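Local coordinates for protein azurocidin (PDB 1A7S) that binds heparin, kills many Gram-negative bacteria, probably through affinity for their lipopolysaccharide, and attracts monocytes and fibroblasts as an S1-family serine protease homologue, at residues N88-L93 with A207-W212. Sequence-based numbering, arbitrary orientation. Where two conformers were deposited one is given.
Sequences NDLMLL and ALFRDW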
loop_
_atom_site.group_PDB
_atom_site.type_symbol
_atom_site.label_atom_id
_atom_site.label_comp_id
_atom_site.label_asym_id
_atom_site.label_seq_id
_atom_site.Cartn_x
_atom_site.Cartn_y
_atom_site.Cartn_z
ATOM N N ASN A 88 10.972 -8.614 -3.561
ATOM C CA ASN A 88 11.157 -7.230 -3.965
ATOM C C ASN A 88 9.912 -6.671 -4.567
ATOM O O ASN A 88 9.913 -6.026 -5.607
ATOM C CB ASN A 88 12.363 -7.104 -4.848
ATOM C CG ASN A 88 13.694 -7.492 -4.209
ATOM O OD1 ASN A 88 13.786 -7.842 -3.064
ATOM N ND2 ASN A 88 14.732 -7.371 -5.043
ATOM N N ASP A 89 8.784 -6.924 -3.893
ATOM C CA ASP A 89 7.453 -6.564 -4.375
ATOM C C ASP A 89 7.133 -5.120 -4.062
ATOM O O ASP A 89 6.430 -4.784 -3.127
ATOM C CB ASP A 89 6.407 -7.514 -3.817
ATOM C CG ASP A 89 5.044 -7.313 -4.505
ATOM O OD1 ASP A 89 5.012 -6.501 -5.463
ATOM O OD2 ASP A 89 4.100 -7.987 -4.115
ATOM N N LEU A 90 7.668 -4.242 -4.903
ATOM C CA LEU A 90 7.694 -2.818 -4.628
ATOM C C LEU A 90 7.748 -2.075 -5.977
ATOM O O LEU A 90 8.549 -2.380 -6.849
ATOM C CB LEU A 90 8.850 -2.450 -3.771
ATOM C CG LEU A 90 9.066 -0.911 -3.471
ATOM C CD1 LEU A 90 8.002 -0.515 -2.592
ATOM C CD2 LEU A 90 10.469 -0.740 -2.872
ATOM N N MET A 91 6.846 -1.105 -6.126
ATOM C CA MET A 91 6.793 -0.315 -7.342
ATOM C C MET A 91 6.554 1.123 -6.980
ATOM O O MET A 91 5.691 1.372 -6.122
ATOM C CB MET A 91 5.718 -0.849 -8.280
ATOM C CG MET A 91 5.723 -0.074 -9.628
ATOM S SD MET A 91 4.978 -0.895 -10.883
ATOM C CE MET A 91 5.935 -2.354 -11.214
ATOM N N LEU A 92 7.234 2.036 -7.615
ATOM C CA LEU A 92 6.986 3.454 -7.472
ATOM C C LEU A 92 6.345 3.963 -8.762
ATOM O O LEU A 92 6.867 3.727 -9.843
ATOM C CB LEU A 92 8.303 4.216 -7.191
ATOM C CG LEU A 92 9.022 3.748 -5.931
ATOM C CD1 LEU A 92 10.214 4.714 -5.646
ATOM C CD2 LEU A 92 8.178 3.632 -4.720
ATOM N N LEU A 93 5.267 4.689 -8.558
ATOM C CA LEU A 93 4.507 5.286 -9.679
ATOM C C LEU A 93 4.773 6.799 -9.634
ATOM O O LEU A 93 4.466 7.466 -8.675
ATOM C CB LEU A 93 3.025 5.027 -9.466
ATOM C CG LEU A 93 2.540 3.603 -9.229
ATOM C CD1 LEU A 93 1.056 3.526 -9.006
ATOM C CD2 LEU A 93 2.998 2.685 -10.337
ATOM N N ALA A 207 11.991 -0.746 4.560
ATOM C CA ALA A 207 13.278 -0.237 5.012
ATOM C C ALA A 207 14.470 -0.823 4.262
ATOM O O ALA A 207 15.543 -0.223 4.244
ATOM C CB ALA A 207 13.450 -0.435 6.499
ATOM N N LEU A 208 14.289 -1.971 3.638
ATOM C CA LEU A 208 15.395 -2.544 2.838
ATOM C C LEU A 208 15.652 -1.735 1.588
ATOM O O LEU A 208 16.699 -1.899 0.963
ATOM C CB LEU A 208 15.056 -3.969 2.434
ATOM C CG LEU A 208 14.973 -5.015 3.517
ATOM C CD1 LEU A 208 14.557 -6.351 2.917
ATOM C CD2 LEU A 208 16.305 -5.058 4.252
ATOM N N PHE A 209 14.649 -0.981 1.146
ATOM C CA PHE A 209 14.647 -0.309 -0.176
ATOM C C PHE A 209 14.739 1.205 -0.049
ATOM O O PHE A 209 14.591 1.894 -1.057
ATOM C CB PHE A 209 13.329 -0.649 -0.897
ATOM C CG PHE A 209 13.192 -2.118 -1.197
ATOM C CD1 PHE A 209 13.663 -2.578 -2.401
ATOM C CD2 PHE A 209 12.583 -2.964 -0.329
ATOM C CE1 PHE A 209 13.685 -3.952 -2.610
ATOM C CE2 PHE A 209 12.527 -4.310 -0.542
ATOM C CZ PHE A 209 13.106 -4.817 -1.689
ATOM N N ARG A 210 15.013 1.762 1.129
ATOM C CA ARG A 210 14.970 3.234 1.245
ATOM C C ARG A 210 15.950 3.948 0.350
ATOM O O ARG A 210 15.607 4.943 -0.277
ATOM C CB ARG A 210 15.141 3.659 2.690
ATOM C CG ARG A 210 15.223 5.136 2.928
ATOM C CD ARG A 210 13.943 5.896 2.514
ATOM N NE ARG A 210 14.117 7.329 2.650
ATOM C CZ ARG A 210 13.963 8.012 3.777
ATOM N NH1 ARG A 210 13.629 7.436 4.881
ATOM N NH2 ARG A 210 14.165 9.348 3.776
ATOM N N ASP A 211 17.199 3.516 0.323
ATOM C CA ASP A 211 18.180 4.189 -0.526
ATOM C C ASP A 211 17.743 4.096 -1.994
ATOM O O ASP A 211 17.898 5.069 -2.763
ATOM C CB ASP A 211 19.573 3.563 -0.364
ATOM C CG ASP A 211 20.212 3.800 0.990
ATOM O OD1 ASP A 211 19.711 4.575 1.801
ATOM O OD2 ASP A 211 21.310 3.194 1.170
ATOM N N TRP A 212 17.233 2.933 -2.407
ATOM C CA TRP A 212 16.765 2.825 -3.811
ATOM C C TRP A 212 15.596 3.731 -4.089
ATOM O O TRP A 212 15.559 4.445 -5.093
ATOM C CB TRP A 212 16.445 1.343 -4.113
ATOM C CG TRP A 212 15.839 1.223 -5.507
ATOM C CD1 TRP A 212 16.461 1.105 -6.670
ATOM C CD2 TRP A 212 14.433 1.236 -5.789
ATOM N NE1 TRP A 212 15.616 1.075 -7.714
ATOM C CE2 TRP A 212 14.327 1.134 -7.193
ATOM C CE3 TRP A 212 13.287 1.304 -5.017
ATOM C CZ2 TRP A 212 13.108 1.101 -7.859
ATOM C CZ3 TRP A 212 12.050 1.291 -5.692
ATOM C CH2 TRP A 212 12.007 1.223 -7.092
#
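Leu90 pushes its CD2 methyl into the angle between Phe209 and Trp212, and that methyl carries much of the apolar contact. It lies 3.5 Å from Phe209 CB and equally near CG, and 3.8 Å from Trp212 CZ3, approaching both rings obliquely. CG of Leu90 stands anti to the backbone N (chi1 176°), which carries the branch out toward the two aromatics. Two residues on, Leu92 meets Trp212 tip to tip: its CD1 is 3.9 Å from the same CZ3, so the six-membered end of the indole touches both leucines.

Helix 210-218 is the C-terminal helix of the chymotrypsin fold; its start and the N-cap residue Phe209 pack on the beginning of strand 91-95, in the six-stranded barrel, and on the loop that enters it. Further along the helix, Ile213 and Val216 also touch Leu92, while Met37 of strand 35-38 flanks both leucines. Between Asn88 and Leu90, Asp89 occupies the position of the catalytic aspartate of active S1 proteases; its OD2 hydrogen-bonds Ser190 and Ser41, the latter at the family's histidine position.

Asn88 brings the one polar group into the contact, OD1 at the edge of the Phe209 ring, 3.4 Å from CZ, with amide and ring planes 81° apart. No hydrogen bond joins the two segments; Asn88 ND2 makes weak hydrogen bonds to the backbone O of Asn79 and of Gly80, and OD1 is also hydrogen-bonded outside the two segments.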